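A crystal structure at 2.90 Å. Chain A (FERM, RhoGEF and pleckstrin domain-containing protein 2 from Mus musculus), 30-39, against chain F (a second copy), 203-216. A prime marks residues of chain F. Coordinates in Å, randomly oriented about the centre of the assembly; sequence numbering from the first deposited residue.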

ATOM      1  N   THR A  30       8.417  12.348  -8.086  1.00 46.04           N
ATOM      2  CA  THR A  30       7.946  13.536  -7.384  1.00 48.91           C
ATOM      3  C   THR A  30       8.354  13.587  -5.923  1.00 51.19           C
ATOM      4  O   THR A  30       8.549  14.673  -5.368  1.00 55.73           O
ATOM      5  CB  THR A  30       6.442  13.693  -7.503  1.00 56.09           C
ATOM      6  OG1 THR A  30       5.771  12.693  -6.714  1.00 65.91           O
ATOM      7  CG2 THR A  30       6.063  13.551  -8.938  1.00 55.11           C
ATOM      8  N   VAL A  31       8.489  12.417  -5.310  1.00 43.50           N
ATOM      9  CA  VAL A  31       8.848  12.359  -3.916  1.00 45.05           C
ATOM     10  C   VAL A  31      10.247  11.818  -3.692  1.00 53.05           C
ATOM     11  O   VAL A  31      11.096  12.504  -3.138  1.00 66.31           O
ATOM     12  CB  VAL A  31       7.801  11.579  -3.095  1.00 49.42           C
ATOM     13  CG1 VAL A  31       8.311  11.259  -1.695  1.00 52.85           C
ATOM     14  CG2 VAL A  31       6.568  12.399  -2.971  1.00 51.93           C
ATOM     15  N   TRP A  32      10.501  10.599  -4.135  1.00 51.27           N
ATOM     16  CA  TRP A  32      11.700   9.894  -3.691  1.00 57.00           C
ATOM     17  C   TRP A  32      12.992  10.352  -4.334  1.00 62.75           C
ATOM     18  O   TRP A  32      14.022  10.462  -3.653  1.00 66.98           O
ATOM     19  CB  TRP A  32      11.502   8.389  -3.813  1.00 49.44           C
ATOM     20  CG  TRP A  32      10.311   8.033  -3.029  1.00 47.74           C
ATOM     21  CD1 TRP A  32       9.118   7.651  -3.509  1.00 43.29           C
ATOM     22  CD2 TRP A  32      10.168   8.112  -1.611  1.00 57.60           C
ATOM     23  NE1 TRP A  32       8.233   7.453  -2.491  1.00 42.57           N
ATOM     24  CE2 TRP A  32       8.852   7.729  -1.307  1.00 50.85           C
ATOM     25  CE3 TRP A  32      11.029   8.456  -0.564  1.00 61.74           C
ATOM     26  CZ2 TRP A  32       8.362   7.688  -0.001  1.00 49.69           C
ATOM     27  CZ3 TRP A  32      10.541   8.413   0.732  1.00 65.29           C
ATOM     28  CH2 TRP A  32       9.223   8.028   1.000  1.00 58.79           C
ATOM     29  N   PHE A  33      12.920  10.623  -5.630  1.00 50.04           N
ATOM     30  CA  PHE A  33      14.045  11.128  -6.374  1.00 52.65           C
ATOM     31  C   PHE A  33      14.327  12.539  -5.914  1.00 62.61           C
ATOM     32  O   PHE A  33      15.471  12.914  -5.623  1.00 68.91           O
ATOM     33  CB  PHE A  33      13.715  11.142  -7.870  1.00 54.15           C
ATOM     34  CG  PHE A  33      14.908  11.382  -8.751  1.00 58.75           C
ATOM     35  CD1 PHE A  33      16.108  10.719  -8.511  1.00 58.22           C
ATOM     36  CD2 PHE A  33      14.834  12.262  -9.822  1.00 55.70           C
ATOM     37  CE1 PHE A  33      17.221  10.947  -9.312  1.00 57.63           C
ATOM     38  CE2 PHE A  33      15.947  12.492 -10.632  1.00 53.46           C
ATOM     39  CZ  PHE A  33      17.136  11.828 -10.376  1.00 55.34           C
ATOM     40  N   ARG A  34      13.265  13.323  -5.842  1.00 56.75           N
ATOM     41  CA  ARG A  34      13.378  14.721  -5.474  1.00 62.06           C
ATOM     42  C   ARG A  34      13.994  14.871  -4.097  1.00 65.23           C
ATOM     43  O   ARG A  34      14.761  15.794  -3.849  1.00 66.44           O
ATOM     44  CB  ARG A  34      11.997  15.336  -5.460  1.00 63.69           C
ATOM     45  CG  ARG A  34      11.991  16.819  -5.382  1.00 58.45           C
ATOM     46  CD  ARG A  34      10.612  17.203  -5.024  1.00 59.59           C
ATOM     47  NE  ARG A  34      10.065  18.222  -5.894  1.00 60.30           N
ATOM     48  CZ  ARG A  34       8.838  18.181  -6.383  1.00 64.02           C
ATOM     49  NH1 ARG A  34       8.042  17.150  -6.098  1.00 54.09           N
ATOM     50  NH2 ARG A  34       8.421  19.172  -7.157  1.00 72.23           N
ATOM     51  N   SER A  35      13.636  13.956  -3.203  1.00 65.43           N
ATOM     52  CA  SER A  35      14.220  13.899  -1.878  1.00 65.56           C
ATOM     53  C   SER A  35      15.740  13.799  -1.959  1.00 70.25           C
ATOM     54  O   SER A  35      16.466  14.576  -1.332  1.00 76.06           O
ATOM     55  CB  SER A  35      13.681  12.692  -1.141  1.00 68.64           C
ATOM     56  OG  SER A  35      13.699  12.907   0.252  1.00 74.85           O
ATOM     57  N   VAL A  36      16.209  12.839  -2.744  1.00 68.56           N
ATOM     58  CA  VAL A  36      17.634  12.598  -2.911  1.00 65.72           C
ATOM     59  C   VAL A  36      18.318  13.757  -3.627  1.00 69.15           C
ATOM     60  O   VAL A  36      19.390  14.197  -3.217  1.00 67.49           O
ATOM     61  CB  VAL A  36      17.882  11.278  -3.670  1.00 65.50           C
ATOM     62  CG1 VAL A  36      19.200  11.302  -4.348  1.00 80.39           C
ATOM     63  CG2 VAL A  36      17.859  10.118  -2.718  1.00 70.82           C
ATOM     64  N   LEU A  37      17.690  14.251  -4.693  1.00 63.10           N
ATOM     65  CA  LEU A  37      18.239  15.353  -5.474  1.00 60.60           C
ATOM     66  C   LEU A  37      18.512  16.604  -4.637  1.00 71.31           C
ATOM     67  O   LEU A  37      19.487  17.342  -4.869  1.00 76.83           O
ATOM     68  CB  LEU A  37      17.268  15.720  -6.584  1.00 61.41           C
ATOM     69  CG  LEU A  37      17.277  14.914  -7.873  1.00 61.47           C
ATOM     70  CD1 LEU A  37      16.393  15.627  -8.865  1.00 62.25           C
ATOM     71  CD2 LEU A  37      18.673  14.818  -8.383  1.00 54.99           C
ATOM     72  N   ILE A  38      17.619  16.849  -3.687  1.00 66.44           N
ATOM     73  CA  ILE A  38      17.714  17.985  -2.790  1.00 70.42           C
ATOM     74  C   ILE A  38      18.781  17.745  -1.733  1.00 75.42           C
ATOM     75  O   ILE A  38      19.633  18.608  -1.495  1.00 80.02           O
ATOM     76  CB  ILE A  38      16.355  18.249  -2.114  1.00 70.47           C
ATOM     77  CG1 ILE A  38      15.417  18.914  -3.103  1.00 62.79           C
ATOM     78  CG2 ILE A  38      16.485  19.123  -0.884  1.00 67.74           C
ATOM     79  CD1 ILE A  38      14.073  19.231  -2.506  1.00 68.62           C
ATOM     80  N   LYS A  39      18.738  16.570  -1.108  1.00 75.87           N
ATOM     81  CA  LYS A  39      19.701  16.224  -0.061  1.00 78.93           C
ATOM     82  C   LYS A  39      21.145  16.264  -0.552  1.00 81.96           C
ATOM     83  O   LYS A  39      22.062  16.607   0.194  1.00 87.06           O
ATOM     84  CB  LYS A  39      19.393  14.842   0.515  1.00 84.89           C
ATOM     85  CG  LYS A  39      20.364  14.430   1.582  1.00112.84           C
ATOM     86  CD  LYS A  39      20.389  12.951   1.820  1.00123.45           C
ATOM     87  CE  LYS A  39      21.535  12.541   2.735  1.00132.36           C
ATOM     88  NZ  LYS A  39      21.513  11.075   3.002  1.00133.93           N
TER
ATOM     89  N   GLU F 203      10.841  26.678  -3.571  1.00 66.20           N
ATOM     90  CA  GLU F 203       9.605  26.121  -4.079  1.00 60.01           C
ATOM     91  C   GLU F 203       9.592  24.598  -4.024  1.00 68.51           C
ATOM     92  O   GLU F 203       8.568  23.977  -3.689  1.00 76.24           O
ATOM     93  CB  GLU F 203       9.370  26.606  -5.497  1.00 60.10           C
ATOM     94  CG  GLU F 203       8.421  27.773  -5.569  1.00 76.73           C
ATOM     95  CD  GLU F 203       8.276  28.316  -6.974  1.00 97.44           C
ATOM     96  OE1 GLU F 203       9.003  27.844  -7.878  1.00100.35           O
ATOM     97  OE2 GLU F 203       7.433  29.219  -7.165  1.00108.72           O
ATOM     98  N   ASN F 204      10.732  24.000  -4.348  1.00 65.48           N
ATOM     99  CA  ASN F 204      10.831  22.548  -4.396  1.00 64.97           C
ATOM    100  C   ASN F 204      10.879  21.914  -3.005  1.00 68.04           C
ATOM    101  O   ASN F 204      10.321  20.835  -2.792  1.00 70.35           O
ATOM    102  CB  ASN F 204      11.999  22.101  -5.283  1.00 65.34           C
ATOM    103  CG  ASN F 204      11.565  21.813  -6.710  1.00 77.30           C
ATOM    104  OD1 ASN F 204      10.944  20.783  -6.978  1.00 90.36           O
ATOM    105  ND2 ASN F 204      11.874  22.722  -7.630  1.00 71.88           N
ATOM    106  N   LEU F 205      11.518  22.601  -2.059  1.00 59.82           N
ATOM    107  CA  LEU F 205      11.521  22.180  -0.664  1.00 59.71           C
ATOM    108  C   LEU F 205      10.104  22.118  -0.076  1.00 66.99           C
ATOM    109  O   LEU F 205       9.727  21.121   0.568  1.00 74.70           O
ATOM    110  CB  LEU F 205      12.387  23.127   0.159  1.00 65.46           C
ATOM    111  CG  LEU F 205      13.891  22.841   0.166  1.00 68.52           C
ATOM    112  CD1 LEU F 205      14.674  24.029   0.662  1.00 58.56           C
ATOM    113  CD2 LEU F 205      14.164  21.635   1.035  1.00 71.66           C
ATOM    114  N   GLN F 206       9.326  23.178  -0.296  1.00 59.45           N
ATOM    115  CA  GLN F 206       7.924  23.209   0.114  1.00 60.05           C
ATOM    116  C   GLN F 206       7.079  22.092  -0.535  1.00 64.19           C
ATOM    117  O   GLN F 206       6.306  21.438   0.169  1.00 58.79           O
ATOM    118  CB  GLN F 206       7.318  24.597  -0.138  1.00 72.57           C
ATOM    119  CG  GLN F 206       5.805  24.701   0.087  1.00 90.31           C
ATOM    120  CD  GLN F 206       5.161  25.788  -0.771  1.00115.01           C
ATOM    121  OE1 GLN F 206       5.280  25.773  -2.003  1.00132.06           O
ATOM    122  NE2 GLN F 206       4.480  26.733  -0.127  1.00113.99           N
ATOM    123  N   LYS F 207       7.226  21.868  -1.852  1.00 61.50           N
ATOM    124  CA  LYS F 207       6.469  20.808  -2.527  1.00 63.61           C
ATOM    125  C   LYS F 207       6.782  19.470  -1.895  1.00 67.72           C
ATOM    126  O   LYS F 207       5.882  18.676  -1.613  1.00 65.61           O
ATOM    127  CB  LYS F 207       6.779  20.711  -4.027  1.00 65.59           C
ATOM    128  CG  LYS F 207       5.745  21.308  -4.976  1.00 60.51           C
ATOM    129  CD  LYS F 207       4.501  20.498  -5.099  1.00 65.35           C
ATOM    130  CE  LYS F 207       3.386  21.327  -5.754  1.00 85.60           C
ATOM    131  NZ  LYS F 207       2.388  21.932  -4.775  1.00 98.05           N
ATOM    132  N   LEU F 208       8.064  19.224  -1.669  1.00 63.19           N
ATOM    133  CA  LEU F 208       8.467  17.938  -1.147  1.00 58.51           C
ATOM    134  C   LEU F 208       7.838  17.656   0.202  1.00 64.11           C
ATOM    135  O   LEU F 208       7.223  16.602   0.392  1.00 62.61           O
ATOM    136  CB  LEU F 208       9.982  17.829  -1.046  1.00 59.91           C
ATOM    137  CG  LEU F 208      10.416  16.478  -0.483  1.00 61.96           C
ATOM    138  CD1 LEU F 208       9.763  15.307  -1.266  1.00 63.01           C
ATOM    139  CD2 LEU F 208      11.908  16.358  -0.475  1.00 63.69           C
ATOM    140  N   THR F 209       7.970  18.582   1.149  1.00 62.48           N
ATOM    141  CA  THR F 209       7.422  18.295   2.474  1.00 77.59           C
ATOM    142  C   THR F 209       5.885  18.168   2.472  1.00 82.12           C
ATOM    143  O   THR F 209       5.332  17.450   3.299  1.00 83.52           O
ATOM    144  CB  THR F 209       7.889  19.281   3.558  1.00 67.57           C
ATOM    145  OG1 THR F 209       7.168  20.489   3.401  1.00 65.05           O
ATOM    146  CG2 THR F 209       9.385  19.556   3.445  1.00 67.86           C
ATOM    147  N   GLU F 210       5.214  18.844   1.537  1.00 55.37           N
ATOM    148  CA  GLU F 210       3.762  18.723   1.376  1.00 57.82           C
ATOM    149  C   GLU F 210       3.371  17.385   0.745  1.00 60.57           C
ATOM    150  O   GLU F 210       2.500  16.671   1.243  1.00 62.53           O
ATOM    151  CB  GLU F 210       3.225  19.876   0.525  1.00 62.83           C
ATOM    152  CG  GLU F 210       1.750  19.791   0.161  1.00 76.00           C
ATOM    153  CD  GLU F 210       1.297  20.915  -0.789  1.00 98.86           C
ATOM    154  OE1 GLU F 210       0.120  21.326  -0.692  1.00107.25           O
ATOM    155  OE2 GLU F 210       2.097  21.383  -1.641  1.00103.59           O
ATOM    156  N   LEU F 211       4.037  17.052  -0.352  1.00 59.98           N
ATOM    157  CA  LEU F 211       3.777  15.826  -1.076  1.00 63.66           C
ATOM    158  C   LEU F 211       4.034  14.582  -0.266  1.00 71.67           C
ATOM    159  O   LEU F 211       3.434  13.534  -0.524  1.00 83.65           O
ATOM    160  CB  LEU F 211       4.651  15.772  -2.320  1.00 65.38           C
ATOM    161  CG  LEU F 211       4.173  16.687  -3.424  1.00 58.19           C
ATOM    162  CD1 LEU F 211       5.136  16.614  -4.578  1.00 59.21           C
ATOM    163  CD2 LEU F 211       2.800  16.231  -3.804  1.00 58.48           C
ATOM    164  N   GLN F 212       4.947  14.681   0.692  1.00 70.33           N
ATOM    165  CA  GLN F 212       5.416  13.502   1.413  1.00 75.89           C
ATOM    166  C   GLN F 212       4.410  13.118   2.488  1.00 79.02           C
ATOM    167  O   GLN F 212       4.350  11.959   2.912  1.00 80.27           O
ATOM    168  CB  GLN F 212       6.775  13.798   2.027  1.00 77.16           C
ATOM    169  CG  GLN F 212       7.759  12.648   2.008  1.00 80.35           C
ATOM    170  CD  GLN F 212       9.188  13.157   2.199  1.00 91.53           C
ATOM    171  OE1 GLN F 212       9.406  14.347   2.500  1.00 85.01           O
ATOM    172  NE2 GLN F 212      10.168  12.264   2.016  1.00 97.81           N
ATOM    173  N   ARG F 213       3.632  14.115   2.911  1.00 61.09           N
ATOM    174  CA  ARG F 213       2.501  13.949   3.814  1.00 65.94           C
ATOM    175  C   ARG F 213       1.232  13.476   3.079  1.00 71.29           C
ATOM    176  O   ARG F 213       0.184  13.305   3.693  1.00 79.49           O
ATOM    177  CB  ARG F 213       2.196  15.270   4.525  1.00 59.74           C
ATOM    178  CG  ARG F 213       3.349  15.862   5.383  1.00 87.40           C
ATOM    179  CD  ARG F 213       2.977  17.210   6.059  1.00 89.73           C
ATOM    180  NE  ARG F 213       2.993  17.111   7.523  1.00110.76           N
ATOM    181  CZ  ARG F 213       1.929  16.821   8.279  1.00128.96           C
ATOM    182  NH1 ARG F 213       2.051  16.742   9.604  1.00137.95           N
ATOM    183  NH2 ARG F 213       0.740  16.605   7.718  1.00129.18           N
ATOM    184  N   ASP F 214       1.332  13.287   1.764  1.00 73.38           N
ATOM    185  CA  ASP F 214       0.186  12.949   0.930  1.00 75.12           C
ATOM    186  C   ASP F 214       0.555  11.923  -0.120  1.00 82.26           C
ATOM    187  O   ASP F 214       0.455  12.179  -1.316  1.00 88.76           O
ATOM    188  CB  ASP F 214      -0.373  14.193   0.233  1.00 60.03           C
ATOM    189  CG  ASP F 214      -1.798  13.986  -0.300  1.00 86.73           C
ATOM    190  OD1 ASP F 214      -2.487  12.990   0.069  1.00 82.85           O
ATOM    191  OD2 ASP F 214      -2.233  14.848  -1.091  1.00 90.07           O
ATOM    192  N   LEU F 215       0.996  10.761   0.313  1.00 65.15           N
ATOM    193  CA  LEU F 215       1.262   9.720  -0.642  1.00 66.87           C
ATOM    194  C   LEU F 215      -0.044   9.041  -1.007  1.00 67.92           C
ATOM    195  O   LEU F 215      -0.944   8.901  -0.173  1.00 71.62           O
ATOM    196  CB  LEU F 215       2.274   8.724  -0.096  1.00 68.77           C
ATOM    197  CG  LEU F 215       3.607   9.358   0.274  1.00 68.10           C
ATOM    198  CD1 LEU F 215       4.572   8.263   0.600  1.00 70.46           C
ATOM    199  CD2 LEU F 215       4.156  10.257  -0.852  1.00 66.81           C
ATOM    200  N   VAL F 216      -0.160   8.651  -2.262  1.00 68.75           N
ATOM    201  CA  VAL F 216      -1.351   8.009  -2.717  1.00 69.99           C
ATOM    202  C   VAL F 216      -1.311   6.630  -2.115  1.00 72.33           C
ATOM    203  O   VAL F 216      -2.253   6.224  -1.457  1.00 80.80           O
ATOM    204  CB  VAL F 216      -1.345   7.908  -4.230  1.00 73.92           C
ATOM    205  CG1 VAL F 216      -0.269   6.950  -4.671  1.00 72.47           C
ATOM    206  CG2 VAL F 216      -2.659   7.417  -4.719  1.00 71.89           C
TER

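Leu208′ lies at the apolar centre of the contact. Its side chain fits as a knob among Val31, Arg34, Ser35 and Ile38, one turn of the facing helix and the next. Leu208′ CD1 lies 3.6 Å from Val31 O, and Leu208′ CD2 lies 3.7 Å from Ser35 CA. Ser35 OG lies 4.0 Å from Leu208′ CD2, so the leucine packs against both the backbone and the side chain of Ser35. The two helices run closer to antiparallel than parallel, at 136°, with axes 9.7 Å apart at their closest.

Ile38 extends the apolar contact toward Leu205′, with Ile38 CG2 3.9 Å from Leu205′ CD2. At the other end Val31 CG2 packs 3.9 Å from both Leu211′ CB and Leu215′ CD2. Leu215′ follows the helix in a loop, and its CD1 also meets Trp32 CZ2 at 3.9 Å.

Arg34 forms the polar edge. Its side chain is a knob among Asn204′, Lys207′, Leu208′ and Leu211′. Asn204′ OD1 accepts two hydrogen bonds, from Arg34 NE at 2.9 Å and Arg34 NH2 at 3.0 Å, and lies near the guanidinium plane, where the N-H groups point. Lys207′ CB covers one guanidinium face. Within its own helix, Arg34 NH1 donates to Thr30 O at 2.6 Å, which helps hold the group in place.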